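Local coordinates for putative cell adhesion protein (Bacteroides fragilis, PDB 4H40), which probably serves as a fimbrillin-like subunit of a pilus of the kind found in human gut Bacteroides, and so may take part in cell adhesion, at residues Pro91-Asp96 with Ser102-Pro107; Arg118-Ala123 with Lys129-Ile134; Ala236-Thr241 with Thr255-Thr260. All coordinates share one frame; numbering follows the deposited sequence.

Interaction 1: residues Pro91-Asp96 with Ser102-Pro107; sequences PCEVDD and SSSSTP
The hydroxyl of Ser105 donates a hydrogen bond to the carbonyl oxygen of Pro91, with Ser105 OG 2.9 Å from Pro91 O. The donor is tilted 20° from the carbonyl plane. Ser105 can make the bond because its OG lies roughly opposite the backbone N about the first side-chain bond (chi1 -153°). Ser105 CA adds a weaker CH...O contact to the same oxygen. Ser105 OG then rests against the pyrrolidine ring as well, 3.4 Å from Pro91 CD, while on another ring carbon Pro91 CB approaches Thr106 O at 3.4 Å. A proline suits this position: its ring is a compact apolar block that a passing chain can lie across.

Farther along, Glu93 offers its aliphatic part rather than its carboxylate. Its CG stands beside the backbone N (chi1 -71°) and the chain bends at the next bond, which lays the methylenes against two serines: Glu93 CB is 3.4 Å from Ser102 OG, and Glu93 CG is 3.5 Å from Ser104 OG. Those hydroxyls are joined in turn, Ser102 OG donating to Ser104 OG at 2.8 Å, a small link that ties the start of the loop together. Small serine side chains are consistent with the close approach of the two chains here.

The contact lies at the surface. Strands 88-94 and 100-102 are consecutive antiparallel strands forming a beta-hairpin, and the chain after the second strand lies back along the first. Strand 74-79 flanks 88-94 as well, and its Lys74 donates to Thr106 O while forming a long, weak ion pair with Glu93.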
loop_
_atom_site.group_PDB
_atom_site.type_symbol
_atom_site.label_atom_id
_atom_site.label_comp_id
_atom_site.label_asym_id
_atom_site.label_seq_id
_atom_site.Cartn_x
_atom_site.Cartn_y
_atom_site.Cartn_z
ATOM N N PRO B 91 -3.111 39.126 -24.342
ATOM C CA PRO B 91 -2.010 38.739 -25.239
ATOM C C PRO B 91 -0.650 39.026 -24.605
ATOM O O PRO B 91 -0.460 40.070 -23.983
ATOM C CB PRO B 91 -2.248 39.602 -26.489
ATOM C CG PRO B 91 -3.696 39.896 -26.472
ATOM C CD PRO B 91 -4.072 40.019 -25.022
ATOM N N CYS B 92 0.263 38.068 -24.697
ATOM C CA CYS B 92 1.593 38.221 -24.122
ATOM C C CYS B 92 2.641 37.538 -25.007
ATOM O O CYS B 92 2.302 36.916 -26.021
ATOM C CB CYS B 92 1.629 37.689 -22.687
ATOM S SG CYS B 92 1.433 35.891 -22.537
ATOM N N GLU B 93 3.917 37.712 -24.642
ATOM C CA GLU B 93 5.056 37.096 -25.315
ATOM C C GLU B 93 5.727 36.185 -24.311
ATOM O O GLU B 93 5.923 36.583 -23.156
ATOM C CB GLU B 93 6.017 38.150 -25.879
ATOM C CG GLU B 93 5.459 38.909 -27.077
ATOM C CD GLU B 93 5.125 38.096 -28.316
ATOM O OE1 GLU B 93 5.856 37.128 -28.629
ATOM O OE2 GLU B 93 4.134 38.451 -28.993
ATOM N N VAL B 94 5.993 34.933 -24.712
ATOM C CA VAL B 94 6.569 33.955 -23.789
ATOM C C VAL B 94 7.849 33.326 -24.337
ATOM O O VAL B 94 8.141 33.423 -25.540
ATOM C CB VAL B 94 5.553 32.847 -23.388
ATOM C CG1 VAL B 94 4.426 33.405 -22.519
ATOM C CG2 VAL B 94 5.008 32.099 -24.606
ATOM N N ASP B 95 8.598 32.665 -23.429
ATOM C CA ASP B 95 9.779 31.881 -23.761
ATOM C C ASP B 95 9.291 30.475 -24.194
ATOM O O ASP B 95 8.082 30.207 -24.152
ATOM C CB ASP B 95 10.780 31.838 -22.572
ATOM C CG ASP B 95 10.359 31.109 -21.290
ATOM O OD1 ASP B 95 9.265 30.500 -21.274
ATOM O OD2 ASP B 95 11.136 31.137 -20.305
ATOM N N ASP B 96 10.204 29.568 -24.572
ATOM C CA ASP B 96 9.814 28.226 -25.017
ATOM C C ASP B 96 9.156 27.391 -23.893
ATOM O O ASP B 96 8.447 26.432 -24.192
ATOM C CB ASP B 96 11.011 27.482 -25.644
ATOM C CG ASP B 96 11.417 27.973 -27.031
ATOM O OD1 ASP B 96 10.764 28.923 -27.553
ATOM O OD2 ASP B 96 12.361 27.389 -27.615
ATOM N N SER B 102 7.914 39.504 -22.054
ATOM C CA SER B 102 7.779 40.947 -22.262
ATOM C C SER B 102 6.343 41.452 -22.032
ATOM O O SER B 102 5.391 40.663 -21.864
ATOM C CB SER B 102 8.303 41.384 -23.636
ATOM O OG SER B 102 7.506 40.961 -24.730
ATOM N N SER B 103 6.230 42.804 -22.000
ATOM C CA SER B 103 5.012 43.571 -21.768
ATOM C C SER B 103 4.020 43.407 -22.920
ATOM O O SER B 103 2.881 42.992 -22.679
ATOM C CB SER B 103 5.349 45.049 -21.569
ATOM O OG SER B 103 6.290 45.248 -20.525
ATOM N N SER B 104 4.481 43.703 -24.164
ATOM C CA SER B 104 3.755 43.690 -25.445
ATOM C C SER B 104 2.497 42.784 -25.465
ATOM O O SER B 104 2.551 41.577 -25.188
ATOM C CB SER B 104 4.684 43.336 -26.608
ATOM O OG SER B 104 5.644 42.337 -26.298
ATOM N N SER B 105 1.358 43.434 -25.755
ATOM C CA SER B 105 0.025 42.857 -25.846
ATOM C C SER B 105 -0.523 43.155 -27.249
ATOM O O SER B 105 -1.248 44.134 -27.461
ATOM C CB SER B 105 -0.873 43.413 -24.739
ATOM O OG SER B 105 -1.914 42.520 -24.378
ATOM N N THR B 106 -0.112 42.310 -28.213
ATOM C CA THR B 106 -0.467 42.411 -29.624
ATOM C C THR B 106 -1.651 41.463 -29.882
ATOM O O THR B 106 -1.490 40.244 -29.739
ATOM C CB THR B 106 0.776 42.125 -30.500
ATOM O OG1 THR B 106 1.829 43.025 -30.139
ATOM C CG2 THR B 106 0.489 42.238 -32.000
ATOM N N PRO B 107 -2.847 42.000 -30.240
ATOM C CA PRO B 107 -4.004 41.110 -30.471
ATOM C C PRO B 107 -3.847 40.190 -31.676
ATOM O O PRO B 107 -3.193 40.556 -32.655
ATOM C CB PRO B 107 -5.189 42.064 -30.677
ATOM C CG PRO B 107 -4.648 43.413 -30.737
ATOM C CD PRO B 107 -3.192 43.422 -30.440
#

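Interaction 2: residues Arg118-Ala123 with Lys129-Ile134; sequences RILSPA and KGFVNI
Leu120 sets its forked end against Val132, methyl to methyl, the two side chains sliding past each other in opposite directions. Leu120 CD1 meets Val132 CG1 at 3.7 Å, and the second pair, Leu120 CD2 and Val132 CG2, stands at 4.0 Å. In Leu120 the first torsion places CG beside the backbone N (chi1 -62°), carrying both methyls toward the loop. A branched residue on each side suits the place, since two methyls can meet two.

Leu120 CD2 also approaches the Phe131 ring obliquely, 4.2 Å from Phe131 CE1. Within the loop, Val132 CG2 sits 3.9 Å above the plane of that ring, over its centre, so this one methyl packs against both the leucine and the aromatic neighbour. The contact is wholly apolar and buried, and the backbones stay well apart, with Leu120 CA and Val132 CA 8.8 Å from each other.

Strand 113-121, which carries Leu120, runs antiparallel to strand 56-62 and is paired with strand 141-142 too; the loop 129-134 runs alongside it, in roughly the same direction. Phe131 stacks on Phe219 and meets Trp221, while Leu120 touches Val60, Ala142 and Trp221.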
loop_
_atom_site.group_PDB
_atom_site.type_symbol
_atom_site.label_atom_id
_atom_site.label_comp_id
_atom_site.label_asym_id
_atom_site.label_seq_id
_atom_site.Cartn_x
_atom_site.Cartn_y
_atom_site.Cartn_z
ATOM N N ARG B 118 -6.334 24.134 -30.699
ATOM C CA ARG B 118 -5.921 23.389 -29.514
ATOM C C ARG B 118 -5.310 24.360 -28.519
ATOM O O ARG B 118 -4.870 25.453 -28.902
ATOM C CB ARG B 118 -4.935 22.259 -29.860
ATOM C CG ARG B 118 -5.474 21.266 -30.862
ATOM C CD ARG B 118 -4.791 19.932 -30.741
ATOM N NE ARG B 118 -5.771 18.875 -30.949
ATOM C CZ ARG B 118 -5.959 17.842 -30.139
ATOM N NH1 ARG B 118 -5.186 17.669 -29.080
ATOM N NH2 ARG B 118 -6.901 16.959 -30.398
ATOM N N ILE B 119 -5.325 23.979 -27.235
ATOM C CA ILE B 119 -4.796 24.791 -26.137
ATOM C C ILE B 119 -3.784 23.989 -25.372
ATOM O O ILE B 119 -3.941 22.777 -25.211
ATOM C CB ILE B 119 -5.906 25.322 -25.154
ATOM C CG1 ILE B 119 -7.274 25.637 -25.811
ATOM C CG2 ILE B 119 -5.393 26.444 -24.228
ATOM C CD1 ILE B 119 -7.299 26.771 -26.741
ATOM N N LEU B 120 -2.775 24.694 -24.860
ATOM C CA LEU B 120 -1.706 24.203 -23.991
ATOM C C LEU B 120 -1.518 25.196 -22.869
ATOM O O LEU B 120 -1.608 26.408 -23.104
ATOM C CB LEU B 120 -0.385 24.035 -24.757
ATOM C CG LEU B 120 -0.359 23.051 -25.894
ATOM C CD1 LEU B 120 0.643 23.466 -26.901
ATOM C CD2 LEU B 120 -0.055 21.644 -25.420
ATOM N N SER B 121 -1.237 24.703 -21.663
ATOM C CA SER B 121 -0.945 25.561 -20.516
ATOM C C SER B 121 0.030 24.828 -19.605
ATOM O O SER B 121 -0.294 23.718 -19.161
ATOM C CB SER B 121 -2.208 25.985 -19.774
ATOM O OG SER B 121 -1.872 26.876 -18.725
ATOM N N PRO B 122 1.264 25.346 -19.390
ATOM C CA PRO B 122 1.832 26.638 -19.851
ATOM C C PRO B 122 1.940 26.776 -21.374
ATOM O O PRO B 122 1.911 25.773 -22.093
ATOM C CB PRO B 122 3.234 26.649 -19.218
ATOM C CG PRO B 122 3.122 25.746 -18.034
ATOM C CD PRO B 122 2.221 24.644 -18.509
ATOM N N ALA B 123 2.089 28.034 -21.858
ATOM C CA ALA B 123 2.198 28.356 -23.286
ATOM C C ALA B 123 3.556 27.919 -23.853
ATOM O O ALA B 123 4.294 28.736 -24.426
ATOM C CB ALA B 123 1.968 29.849 -23.511
ATOM N N LYS B 129 7.507 17.886 -34.281
ATOM C CA LYS B 129 6.415 16.924 -34.466
ATOM C C LYS B 129 5.005 17.530 -34.208
ATOM O O LYS B 129 4.005 16.818 -34.323
ATOM C CB LYS B 129 6.641 15.691 -33.563
ATOM C CG LYS B 129 7.940 14.907 -33.846
ATOM C CD LYS B 129 7.799 13.923 -35.005
ATOM C CE LYS B 129 9.033 13.078 -35.215
ATOM N NZ LYS B 129 8.919 12.225 -36.434
ATOM N N GLY B 130 4.937 18.821 -33.885
ATOM C CA GLY B 130 3.670 19.504 -33.650
ATOM C C GLY B 130 3.117 19.442 -32.241
ATOM O O GLY B 130 2.034 19.986 -31.994
ATOM N N PHE B 131 3.831 18.764 -31.310
ATOM C CA PHE B 131 3.443 18.718 -29.895
ATOM C C PHE B 131 4.455 19.559 -29.089
ATOM O O PHE B 131 5.122 20.416 -29.657
ATOM C CB PHE B 131 3.315 17.266 -29.355
ATOM C CG PHE B 131 2.647 17.107 -27.981
ATOM C CD1 PHE B 131 1.482 17.809 -27.657
ATOM C CD2 PHE B 131 3.174 16.242 -27.027
ATOM C CE1 PHE B 131 0.857 17.638 -26.409
ATOM C CE2 PHE B 131 2.543 16.074 -25.782
ATOM C CZ PHE B 131 1.383 16.764 -25.489
ATOM N N VAL B 132 4.534 19.343 -27.776
ATOM C CA VAL B 132 5.442 20.049 -26.887
ATOM C C VAL B 132 6.386 19.045 -26.232
ATOM O O VAL B 132 6.042 17.872 -26.080
ATOM C CB VAL B 132 4.676 20.897 -25.822
ATOM C CG1 VAL B 132 4.015 22.117 -26.453
ATOM C CG2 VAL B 132 3.657 20.066 -25.058
ATOM N N ASN B 133 7.574 19.519 -25.843
ATOM C CA ASN B 133 8.550 18.739 -25.091
ATOM C C ASN B 133 8.098 18.728 -23.614
ATOM O O ASN B 133 7.922 19.797 -23.012
ATOM C CB ASN B 133 9.962 19.347 -25.250
ATOM C CG ASN B 133 10.556 19.261 -26.637
ATOM O OD1 ASN B 133 10.401 18.271 -27.353
ATOM N ND2 ASN B 133 11.296 20.290 -27.042
ATOM N N ILE B 134 7.842 17.533 -23.051
ATOM C CA ILE B 134 7.384 17.435 -21.660
ATOM C C ILE B 134 8.068 16.265 -20.976
ATOM O O ILE B 134 8.039 15.145 -21.495
ATOM C CB ILE B 134 5.825 17.397 -21.517
ATOM C CG1 ILE B 134 5.396 17.059 -20.086
ATOM C CG2 ILE B 134 5.148 16.474 -22.522
ATOM C CD1 ILE B 134 4.369 17.911 -19.548
#

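Interaction 3: residues Ala236-Thr241 with Thr255-Thr260; sequences ASVRIT and TGVLPT
Strands 237-240 and 255-257 run nearly antiparallel, at 169°, but their axes come no closer than 8.4 Å, too far for backbone pairing, so side chains and a water span the gap. Thr255 occupies the middle of the contact. Its CB and methyl lie against Ile240, whose side chain crosses it obliquely: Ile240 CG1 is 3.7 Å from Thr255 CB, and Ile240 CD1 is 3.8 Å from Thr255 CG2. Ile240 CG1 leans beside the backbone N (chi1 -44°), and with chi2 extended the chain reaches along the threonine. Val238 approaches Thr255 tip to tip, and its CG1 meets Val257 CG1 at 4.2 Å, the two valines crossing at about a right angle.

This packing between strands of different sheets is consistent with a beta-sandwich core, as in the transthyretin clan to which the family belongs. Strand 237-240 edges a four-stranded antiparallel sheet beside strand 197-207, whose Ile206 touches Val238, Ile240 and Thr255. Strand 251-257 pairs instead with strand 177-190, which supplies Ala182 and Met184 against Val257.

Beta-branched residues suit both strands, as they favour extended backbones and present compact, branched surfaces close to the backbone. Threonine adds a polar atom: Thr255 OG1, roughly opposite its backbone N (chi1 -159°), is hydrogen-bonded to a water 2.8 Å away. The same water donates to Arg239 O at 2.8 Å, bridging the strands beside the methyl contacts. Arg239, whose CB is directed away from 255-260, forms a salt bridge with Glu205 on strand 197-207.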
loop_
_atom_site.group_PDB
_atom_site.type_symbol
_atom_site.label_atom_id
_atom_site.label_comp_id
_atom_site.label_asym_id
_atom_site.label_seq_id
_atom_site.Cartn_x
_atom_site.Cartn_y
_atom_site.Cartn_z
ATOM N N ALA B 236 15.459 6.989 -14.790
ATOM C CA ALA B 236 14.613 8.192 -14.819
ATOM C C ALA B 236 14.138 8.551 -13.434
ATOM O O ALA B 236 13.630 7.706 -12.693
ATOM C CB ALA B 236 13.433 8.016 -15.751
ATOM N N SER B 237 14.326 9.820 -13.080
ATOM C CA SER B 237 13.972 10.343 -11.762
ATOM C C SER B 237 13.513 11.811 -11.803
ATOM O O SER B 237 13.714 12.519 -12.803
ATOM C CB SER B 237 15.160 10.194 -10.804
ATOM O OG SER B 237 16.073 11.278 -10.856
ATOM N N VAL B 238 12.919 12.261 -10.688
ATOM C CA VAL B 238 12.484 13.644 -10.507
ATOM C C VAL B 238 12.702 14.045 -9.014
ATOM O O VAL B 238 12.577 13.205 -8.123
ATOM C CB VAL B 238 11.048 13.922 -11.033
ATOM C CG1 VAL B 238 9.975 13.221 -10.213
ATOM C CG2 VAL B 238 10.786 15.411 -11.093
ATOM N N ARG B 239 13.111 15.300 -8.773
ATOM C CA ARG B 239 13.338 15.801 -7.432
ATOM C C ARG B 239 12.352 16.929 -7.068
ATOM O O ARG B 239 12.156 17.861 -7.853
ATOM C CB ARG B 239 14.778 16.287 -7.306
ATOM C CG ARG B 239 15.192 16.618 -5.888
ATOM C CD ARG B 239 16.623 17.109 -5.761
ATOM N NE ARG B 239 17.639 16.208 -6.329
ATOM C CZ ARG B 239 18.115 15.111 -5.738
ATOM N NH1 ARG B 239 17.637 14.716 -4.560
ATOM N NH2 ARG B 239 19.052 14.386 -6.330
ATOM N N ILE B 240 11.698 16.813 -5.903
ATOM C CA ILE B 240 10.811 17.850 -5.352
ATOM C C ILE B 240 11.661 18.546 -4.316
ATOM O O ILE B 240 12.139 17.886 -3.402
ATOM C CB ILE B 240 9.466 17.332 -4.766
ATOM C CG1 ILE B 240 8.767 16.271 -5.675
ATOM C CG2 ILE B 240 8.552 18.513 -4.465
ATOM C CD1 ILE B 240 7.564 15.535 -4.985
ATOM N N THR B 241 11.945 19.831 -4.500
ATOM C CA THR B 241 12.790 20.585 -3.581
ATOM C C THR B 241 11.940 21.527 -2.730
ATOM O O THR B 241 12.379 21.954 -1.658
ATOM C CB THR B 241 13.890 21.352 -4.354
ATOM O OG1 THR B 241 13.337 21.939 -5.535
ATOM C CG2 THR B 241 15.049 20.460 -4.748
ATOM N N THR B 255 4.424 16.937 -7.390
ATOM C CA THR B 255 5.104 17.014 -8.668
ATOM C C THR B 255 4.309 16.291 -9.714
ATOM O O THR B 255 3.493 15.411 -9.391
ATOM C CB THR B 255 6.541 16.451 -8.587
ATOM O OG1 THR B 255 7.290 16.981 -9.657
ATOM C CG2 THR B 255 6.612 14.935 -8.602
ATOM N N GLY B 256 4.587 16.651 -10.965
ATOM C CA GLY B 256 4.005 15.991 -12.113
ATOM C C GLY B 256 4.901 14.833 -12.468
ATOM O O GLY B 256 6.122 14.915 -12.285
ATOM N N VAL B 257 4.308 13.745 -12.940
ATOM C CA VAL B 257 5.041 12.586 -13.426
ATOM C C VAL B 257 4.342 12.146 -14.706
ATOM O O VAL B 257 3.122 12.252 -14.817
ATOM C CB VAL B 257 5.270 11.418 -12.404
ATOM C CG1 VAL B 257 6.142 11.870 -11.240
ATOM C CG2 VAL B 257 3.969 10.843 -11.886
ATOM N N LEU B 258 5.110 11.718 -15.683
ATOM C CA LEU B 258 4.537 11.283 -16.944
ATOM C C LEU B 258 3.792 9.970 -16.758
ATOM O O LEU B 258 4.269 9.160 -15.956
ATOM C CB LEU B 258 5.647 11.088 -17.993
ATOM C CG LEU B 258 6.444 12.297 -18.433
ATOM C CD1 LEU B 258 7.587 11.842 -19.331
ATOM C CD2 LEU B 258 5.575 13.291 -19.174
ATOM N N PRO B 259 2.678 9.697 -17.513
ATOM C CA PRO B 259 2.015 8.392 -17.382
ATOM C C PRO B 259 3.029 7.266 -17.565
ATOM O O PRO B 259 3.818 7.285 -18.522
ATOM C CB PRO B 259 0.960 8.421 -18.486
ATOM C CG PRO B 259 0.649 9.875 -18.643
ATOM C CD PRO B 259 1.980 10.545 -18.505
ATOM N N THR B 260 3.098 6.369 -16.561
ATOM C CA THR B 260 4.042 5.262 -16.554
ATOM C C THR B 260 3.453 4.014 -15.934
ATOM O O THR B 260 2.746 4.074 -14.933
ATOM C CB THR B 260 5.387 5.644 -15.890
ATOM O OG1 THR B 260 6.343 4.613 -16.163
ATOM C CG2 THR B 260 5.292 5.877 -14.403
HETATM O O HOH W 1 9.713 18.325 -9.172
#

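The three contacts follow one another along the chain, each closing before the next opens. Interactions 1 and 2 have centres about 17 Å apart and touch where Val94 CG2 packs 3.4 Å from Ala123 O, joining Val94 to the turn after strand 113-121. Interactions 2 and 3, about 18 Å apart between centres, meet through Ile134 O and Leu258 CD2 at 3.9 Å. Interaction 2 thus touches both of the others, whereas interactions 1 and 3 stay separate, their nearest atoms about 14 Å apart. They also differ in burial: 91-96 with 102-107 is at the surface, the other two inside.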